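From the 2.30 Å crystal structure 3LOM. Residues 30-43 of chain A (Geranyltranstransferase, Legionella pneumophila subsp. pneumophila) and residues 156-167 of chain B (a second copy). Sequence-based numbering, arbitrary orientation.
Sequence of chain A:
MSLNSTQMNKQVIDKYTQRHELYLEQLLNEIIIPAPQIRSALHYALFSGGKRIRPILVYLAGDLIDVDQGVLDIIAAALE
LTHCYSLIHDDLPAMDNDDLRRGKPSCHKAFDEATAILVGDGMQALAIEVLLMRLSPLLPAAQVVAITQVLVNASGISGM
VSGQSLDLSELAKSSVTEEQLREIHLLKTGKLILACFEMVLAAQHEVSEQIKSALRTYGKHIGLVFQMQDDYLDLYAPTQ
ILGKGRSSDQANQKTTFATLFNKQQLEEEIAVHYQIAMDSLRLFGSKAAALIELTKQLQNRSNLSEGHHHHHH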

ATOM      1  N   GLU A  30      15.986   5.615 -10.011  1.00 66.45           N
ATOM      2  CA  GLU A  30      16.883   4.967  -9.046  1.00 67.49           C
ATOM      3  C   GLU A  30      16.403   3.602  -8.559  1.00 69.06           C
ATOM      4  O   GLU A  30      17.227   2.746  -8.237  1.00 78.80           O
ATOM      5  CB  GLU A  30      17.149   5.876  -7.844  1.00 62.79           C
ATOM      6  CG  GLU A  30      18.098   7.023  -8.141  1.00 74.92           C
ATOM      7  CD  GLU A  30      18.193   8.017  -7.001  1.00 90.29           C
ATOM      8  OE1 GLU A  30      18.497   7.592  -5.865  1.00 86.37           O
ATOM      9  OE2 GLU A  30      17.967   9.224  -7.247  1.00 90.56           O
ATOM     10  N   ILE A  31      15.084   3.404  -8.494  1.00 65.38           N
ATOM     11  CA  ILE A  31      14.497   2.124  -8.063  1.00 61.16           C
ATOM     12  C   ILE A  31      14.698   1.039  -9.116  1.00 56.50           C
ATOM     13  O   ILE A  31      14.571   1.300 -10.317  1.00 55.50           O
ATOM     14  CB  ILE A  31      12.969   2.215  -7.808  1.00 59.15           C
ATOM     15  CG1 ILE A  31      12.579   3.581  -7.266  1.00 69.07           C
ATOM     16  CG2 ILE A  31      12.506   1.123  -6.842  1.00 64.38           C
ATOM     17  CD1 ILE A  31      11.269   4.058  -7.807  1.00 82.34           C
ATOM     18  N   ILE A  32      15.007  -0.171  -8.650  1.00 49.11           N
ATOM     19  CA  ILE A  32      15.071  -1.340  -9.510  1.00 49.21           C
ATOM     20  C   ILE A  32      13.641  -1.742  -9.867  1.00 54.46           C
ATOM     21  O   ILE A  32      12.866  -2.139  -9.003  1.00 61.24           O
ATOM     22  CB  ILE A  32      15.773  -2.538  -8.816  1.00 50.96           C
ATOM     23  CG1 ILE A  32      16.955  -2.085  -7.929  1.00 63.17           C
ATOM     24  CG2 ILE A  32      16.160  -3.615  -9.846  1.00 52.38           C
ATOM     25  CD1 ILE A  32      18.189  -1.551  -8.664  1.00 62.76           C
ATOM     26  N   ILE A  33      13.280  -1.596 -11.134  1.00 49.51           N
ATOM     27  CA  ILE A  33      11.951  -1.975 -11.600  1.00 45.12           C
ATOM     28  C   ILE A  33      12.119  -3.044 -12.681  1.00 42.33           C
ATOM     29  O   ILE A  33      12.268  -2.710 -13.850  1.00 47.48           O
ATOM     30  CB  ILE A  33      11.163  -0.745 -12.138  1.00 43.99           C
ATOM     31  CG1 ILE A  33      11.253   0.426 -11.145  1.00 38.73           C
ATOM     32  CG2 ILE A  33       9.698  -1.116 -12.408  1.00 39.19           C
ATOM     33  CD1 ILE A  33      10.695   1.745 -11.640  1.00 38.33           C
ATOM     34  N   PRO A  34      12.126  -4.336 -12.288  1.00 45.43           N
ATOM     35  CA  PRO A  34      12.409  -5.428 -13.232  1.00 40.09           C
ATOM     36  C   PRO A  34      11.410  -5.598 -14.386  1.00 47.70           C
ATOM     37  O   PRO A  34      11.765  -6.192 -15.404  1.00 49.74           O
ATOM     38  CB  PRO A  34      12.406  -6.675 -12.338  1.00 38.21           C
ATOM     39  CG  PRO A  34      12.730  -6.156 -10.971  1.00 36.19           C
ATOM     40  CD  PRO A  34      12.009  -4.844 -10.906  1.00 34.67           C
ATOM     41  N   ALA A  35      10.185  -5.091 -14.238  1.00 40.01           N
ATOM     42  CA  ALA A  35       9.194  -5.192 -15.314  1.00 44.69           C
ATOM     43  C   ALA A  35       9.088  -3.903 -16.129  1.00 43.10           C
ATOM     44  O   ALA A  35       8.711  -2.868 -15.580  1.00 45.39           O
ATOM     45  CB  ALA A  35       7.831  -5.579 -14.759  1.00 39.13           C
ATOM     46  N   PRO A  36       9.417  -3.968 -17.441  1.00 49.35           N
ATOM     47  CA  PRO A  36       9.297  -2.820 -18.351  1.00 46.19           C
ATOM     48  C   PRO A  36       7.894  -2.222 -18.449  1.00 44.80           C
ATOM     49  O   PRO A  36       7.778  -0.997 -18.534  1.00 41.59           O
ATOM     50  CB  PRO A  36       9.761  -3.386 -19.698  1.00 47.63           C
ATOM     51  CG  PRO A  36      10.750  -4.438 -19.307  1.00 49.16           C
ATOM     52  CD  PRO A  36      10.152  -5.079 -18.082  1.00 50.54           C
ATOM     53  N   GLN A  37       6.855  -3.066 -18.417  1.00 42.73           N
ATOM     54  CA  GLN A  37       5.458  -2.604 -18.349  1.00 45.08           C
ATOM     55  C   GLN A  37       5.216  -1.726 -17.133  1.00 44.99           C
ATOM     56  O   GLN A  37       4.513  -0.719 -17.220  1.00 44.02           O
ATOM     57  CB  GLN A  37       4.473  -3.775 -18.282  1.00 46.93           C
ATOM     58  CG  GLN A  37       3.959  -4.271 -19.604  1.00 63.77           C
ATOM     59  CD  GLN A  37       2.902  -3.377 -20.211  1.00 51.45           C
ATOM     60  OE1 GLN A  37       1.768  -3.308 -19.736  1.00 52.56           O
ATOM     61  NE2 GLN A  37       3.265  -2.700 -21.288  1.00 52.66           N
ATOM     62  N   ILE A  38       5.788  -2.115 -15.998  1.00 45.21           N
ATOM     63  CA  ILE A  38       5.597  -1.351 -14.768  1.00 46.73           C
ATOM     64  C   ILE A  38       6.253   0.025 -14.862  1.00 42.70           C
ATOM     65  O   ILE A  38       5.559   1.028 -14.694  1.00 46.28           O
ATOM     66  CB  ILE A  38       6.003  -2.149 -13.500  1.00 41.21           C
ATOM     67  CG1 ILE A  38       5.136  -3.411 -13.363  1.00 47.61           C
ATOM     68  CG2 ILE A  38       5.910  -1.289 -12.234  1.00 42.16           C
ATOM     69  CD1 ILE A  38       3.622  -3.176 -13.311  1.00 35.10           C
ATOM     70  N   ARG A  39       7.549   0.086 -15.182  1.00 48.29           N
ATOM     71  CA  ARG A  39       8.233   1.395 -15.279  1.00 44.73           C
ATOM     72  C   ARG A  39       7.666   2.297 -16.374  1.00 40.93           C
ATOM     73  O   ARG A  39       7.627   3.518 -16.214  1.00 43.41           O
ATOM     74  CB  ARG A  39       9.772   1.297 -15.351  1.00 53.63           C
ATOM     75  CG  ARG A  39      10.348   0.603 -16.555  1.00 61.96           C
ATOM     76  CD  ARG A  39      11.117  -0.641 -16.165  1.00 70.37           C
ATOM     77  NE  ARG A  39      12.560  -0.501 -16.327  1.00 68.48           N
ATOM     78  CZ  ARG A  39      13.392  -1.517 -16.554  1.00 74.09           C
ATOM     79  NH1 ARG A  39      12.931  -2.758 -16.650  1.00 77.12           N
ATOM     80  NH2 ARG A  39      14.689  -1.293 -16.688  1.00 91.56           N
ATOM     81  N   SER A  40       7.175   1.697 -17.454  1.00 39.52           N
ATOM     82  CA  SER A  40       6.496   2.470 -18.484  1.00 38.85           C
ATOM     83  C   SER A  40       5.174   3.056 -17.976  1.00 41.04           C
ATOM     84  O   SER A  40       4.896   4.241 -18.179  1.00 51.79           O
ATOM     85  CB  SER A  40       6.276   1.638 -19.748  1.00 39.97           C
ATOM     86  OG  SER A  40       5.590   2.400 -20.730  1.00 55.28           O
ATOM     87  N   ALA A  41       4.361   2.233 -17.321  1.00 44.95           N
ATOM     88  CA  ALA A  41       3.056   2.696 -16.843  1.00 44.10           C
ATOM     89  C   ALA A  41       3.140   3.644 -15.657  1.00 39.30           C
ATOM     90  O   ALA A  41       2.387   4.616 -15.591  1.00 43.91           O
ATOM     91  CB  ALA A  41       2.146   1.542 -16.548  1.00 41.25           C
ATOM     92  N   LEU A  42       4.074   3.380 -14.744  1.00 36.82           N
ATOM     93  CA  LEU A  42       4.433   4.346 -13.693  1.00 43.35           C
ATOM     94  C   LEU A  42       4.672   5.750 -14.237  1.00 43.21           C
ATOM     95  O   LEU A  42       4.090   6.715 -13.753  1.00 50.71           O
ATOM     96  CB  LEU A  42       5.697   3.897 -12.952  1.00 42.68           C
ATOM     97  CG  LEU A  42       5.555   2.914 -11.794  1.00 55.75           C
ATOM     98  CD1 LEU A  42       6.898   2.295 -11.477  1.00 59.88           C
ATOM     99  CD2 LEU A  42       5.016   3.632 -10.576  1.00 48.58           C
ATOM    100  N   HIS A  43       5.538   5.848 -15.246  1.00 47.36           N
ATOM    101  CA  HIS A  43       5.887   7.125 -15.855  1.00 36.84           C
ATOM    102  C   HIS A  43       4.722   7.750 -16.608  1.00 33.43           C
ATOM    103  O   HIS A  43       4.574   8.966 -16.611  1.00 43.91           O
ATOM    104  CB  HIS A  43       7.112   6.966 -16.762  1.00 40.59           C
ATOM    105  CG  HIS A  43       8.401   6.866 -16.009  1.00 28.83           C
ATOM    106  ND1 HIS A  43       9.004   5.664 -15.710  1.00 34.97           N
ATOM    107  CD2 HIS A  43       9.190   7.825 -15.470  1.00 30.82           C
ATOM    108  CE1 HIS A  43      10.115   5.887 -15.029  1.00 35.01           C
ATOM    109  NE2 HIS A  43      10.252   7.191 -14.871  1.00 34.25           N
TER
ATOM    110  N   GLY B 156       6.634  -4.454  -3.353  1.00 39.40           N
ATOM    111  CA  GLY B 156       6.426  -3.368  -4.307  1.00 41.60           C
ATOM    112  C   GLY B 156       6.925  -3.635  -5.718  1.00 43.85           C
ATOM    113  O   GLY B 156       7.030  -4.795  -6.149  1.00 42.23           O
ATOM    114  N   ILE B 157       7.243  -2.544  -6.423  1.00 38.44           N
ATOM    115  CA  ILE B 157       7.715  -2.581  -7.814  1.00 46.21           C
ATOM    116  C   ILE B 157       9.073  -3.258  -8.031  1.00 45.01           C
ATOM    117  O   ILE B 157       9.380  -3.664  -9.143  1.00 50.23           O
ATOM    118  CB  ILE B 157       7.723  -1.178  -8.477  1.00 39.81           C
ATOM    119  CG1 ILE B 157       8.742  -0.249  -7.802  1.00 37.95           C
ATOM    120  CG2 ILE B 157       6.318  -0.591  -8.469  1.00 48.28           C
ATOM    121  CD1 ILE B 157       8.735   1.203  -8.326  1.00 32.31           C
ATOM    122  N   SER B 158       9.876  -3.375  -6.977  1.00 42.15           N
ATOM    123  CA  SER B 158      11.146  -4.096  -7.061  1.00 40.92           C
ATOM    124  C   SER B 158      10.958  -5.584  -6.844  1.00 39.10           C
ATOM    125  O   SER B 158      11.878  -6.364  -7.078  1.00 47.99           O
ATOM    126  CB  SER B 158      12.161  -3.564  -6.041  1.00 39.60           C
ATOM    127  OG  SER B 158      12.415  -2.189  -6.242  1.00 42.44           O
ATOM    128  N   GLY B 159       9.773  -5.975  -6.379  1.00 37.94           N
ATOM    129  CA  GLY B 159       9.511  -7.374  -6.073  1.00 37.80           C
ATOM    130  C   GLY B 159       8.220  -7.883  -6.670  1.00 46.44           C
ATOM    131  O   GLY B 159       8.099  -8.004  -7.894  1.00 45.57           O
ATOM    132  N   MET B 160       7.261  -8.161  -5.778  1.00 44.27           N
ATOM    133  CA  MET B 160       5.965  -8.771  -6.085  1.00 29.70           C
ATOM    134  C   MET B 160       5.222  -8.107  -7.230  1.00 30.47           C
ATOM    135  O   MET B 160       4.727  -8.805  -8.113  1.00 35.96           O
ATOM    136  CB  MET B 160       5.090  -8.827  -4.807  1.00 40.65           C
ATOM    137  CG  MET B 160       3.620  -9.317  -4.971  1.00 48.51           C
ATOM    138  SD  MET B 160       2.697  -9.392  -3.391  1.00 38.71           S
ATOM    139  CE  MET B 160       3.426 -10.853  -2.744  1.00 31.18           C
ATOM    140  N   VAL B 161       5.145  -6.776  -7.231  1.00 27.41           N
ATOM    141  CA  VAL B 161       4.400  -6.099  -8.294  1.00 34.36           C
ATOM    142  C   VAL B 161       4.996  -6.356  -9.699  1.00 41.17           C
ATOM    143  O   VAL B 161       4.271  -6.767 -10.608  1.00 45.40           O
ATOM    144  CB  VAL B 161       4.134  -4.619  -7.970  1.00 34.05           C
ATOM    145  CG1 VAL B 161       3.757  -3.835  -9.206  1.00 31.04           C
ATOM    146  CG2 VAL B 161       3.014  -4.520  -6.928  1.00 34.83           C
ATOM    147  N   SER B 162       6.309  -6.178  -9.849  1.00 44.28           N
ATOM    148  CA  SER B 162       6.992  -6.523 -11.104  1.00 36.60           C
ATOM    149  C   SER B 162       6.885  -8.000 -11.438  1.00 38.15           C
ATOM    150  O   SER B 162       6.606  -8.342 -12.579  1.00 41.94           O
ATOM    151  CB  SER B 162       8.459  -6.096 -11.085  1.00 34.30           C
ATOM    152  OG  SER B 162       8.546  -4.693 -11.325  1.00 38.24           O
ATOM    153  N   GLY B 163       7.073  -8.863 -10.435  1.00 35.42           N
ATOM    154  CA  GLY B 163       6.991 -10.310 -10.630  1.00 31.37           C
ATOM    155  C   GLY B 163       5.647 -10.798 -11.146  1.00 43.68           C
ATOM    156  O   GLY B 163       5.589 -11.690 -11.999  1.00 45.73           O
ATOM    157  N   GLN B 164       4.564 -10.214 -10.638  1.00 41.08           N
ATOM    158  CA  GLN B 164       3.232 -10.604 -11.078  1.00 41.38           C
ATOM    159  C   GLN B 164       2.932 -10.061 -12.474  1.00 35.02           C
ATOM    160  O   GLN B 164       2.300 -10.743 -13.282  1.00 35.94           O
ATOM    161  CB  GLN B 164       2.155 -10.219 -10.038  1.00 37.50           C
ATOM    162  CG  GLN B 164       0.665 -10.409 -10.471  1.00 41.24           C
ATOM    163  CD  GLN B 164       0.252 -11.859 -10.783  1.00 43.11           C
ATOM    164  OE1 GLN B 164       0.983 -12.809 -10.514  1.00 53.63           O
ATOM    165  NE2 GLN B 164      -0.940 -12.020 -11.345  1.00 52.78           N
ATOM    166  N   SER B 165       3.404  -8.849 -12.758  1.00 39.51           N
ATOM    167  CA  SER B 165       3.275  -8.258 -14.091  1.00 40.83           C
ATOM    168  C   SER B 165       3.925  -9.148 -15.135  1.00 45.98           C
ATOM    169  O   SER B 165       3.318  -9.461 -16.160  1.00 41.64           O
ATOM    170  CB  SER B 165       3.916  -6.877 -14.135  1.00 41.70           C
ATOM    171  OG  SER B 165       3.752  -6.285 -15.413  1.00 49.79           O
ATOM    172  N   LEU B 166       5.153  -9.565 -14.840  1.00 43.35           N
ATOM    173  CA  LEU B 166       5.910 -10.465 -15.696  1.00 47.25           C
ATOM    174  C   LEU B 166       5.303 -11.872 -15.775  1.00 43.13           C
ATOM    175  O   LEU B 166       5.348 -12.494 -16.831  1.00 48.63           O
ATOM    176  CB  LEU B 166       7.382 -10.506 -15.265  1.00 44.29           C
ATOM    177  CG  LEU B 166       8.195  -9.218 -15.481  1.00 53.31           C
ATOM    178  CD1 LEU B 166       9.479  -9.240 -14.669  1.00 44.49           C
ATOM    179  CD2 LEU B 166       8.493  -8.940 -16.966  1.00 43.66           C
ATOM    180  N   ASP B 167       4.726 -12.358 -14.675  1.00 39.50           N
ATOM    181  CA  ASP B 167       4.016 -13.650 -14.664  1.00 39.82           C
ATOM    182  C   ASP B 167       2.857 -13.665 -15.672  1.00 47.70           C
ATOM    183  O   ASP B 167       2.647 -14.665 -16.354  1.00 45.10           O
ATOM    184  CB  ASP B 167       3.495 -13.982 -13.258  1.00 41.59           C
ATOM    185  CG  ASP B 167       2.945 -15.402 -13.149  1.00 32.15           C
ATOM    186  OD1 ASP B 167       3.650 -16.279 -12.607  1.00 55.25           O
ATOM    187  OD2 ASP B 167       1.809 -15.649 -13.608  1.00 54.54           O
TER

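The two stretches, one from each copy of the protein, meet where an extended segment of chain A passes over the start of a helix in chain B. Residues 31-35 of chain A run as loop into helix 36-43; in chain B a type I turn from Gly B156 to Gly B159 leads into helix 160-167. The helix axes approach to 9.4 Å at 113° between their N-to-C directions, and the backbones come closer where the loop lies, with Ile A33 CA 5.1 Å from Ser B158 CA and Ala A35 CA 4.9 Å from Ser B162 CA. Together the stretches bury 567 Å².

Two serines make the polar links. Ser B158 OG donates to Ile A32 O at 2.8 Å, giving a partner to a carbonyl that lies in loop and not in a helix. The same oxygen also receives a CA-H...O contact from Ser B158 CA at 3.2 Å, so backbone and side chain of one residue converge on it. Ser B162 works in both directions: its OG donates to Ile B157 O, 2.6 Å away within chain B, and OG accepts a weak hydrogen bond from Ala A35 N at 3.4 Å. Because its proton is directed to Ile B157 O, the hydroxyl can offer a lone pair to the amide of Ala A35, the N-cap residue of the chain A helix. Pro A34, which has no amide hydrogen to give, packs against this site instead, its CD 3.4 Å from Ile B157 O and 3.5 Å from Ser B162 OG.

Within each chain the backbone bonds belong to the helices and to the chain B turn. Ala A35 O accepts from Arg A39 N at 3.2 Å and, weakly, from Ile A38 N at 3.0 Å; Gly B156 O closes the turn with Gly B159 N at 3.0 Å and also takes Val B161 N at 2.9 Å.

Beside these bonds the packing is apolar. Ile B157, with the largest covered area of any residue here, points toward chain A: its CD1 lies 3.8 Å from Leu A42 CD1 and 3.9 Å from both Ile A31 CD1 and Ile A33 CG1, while its CG2 is 3.9 Å from Ile A38 CG2. Ile A38 extends the patch along the chain B helix, its CG1 3.8 Å from Ser B165 CB and its CD1 4.2 Å from Val B161 CG1. Farther along, the small side chain of Ala A35 meets Leu B166, CB to CG 3.7 Å, so that two hydrogen bonds across the stretches, one of them weak, accompany a larger apolar contact.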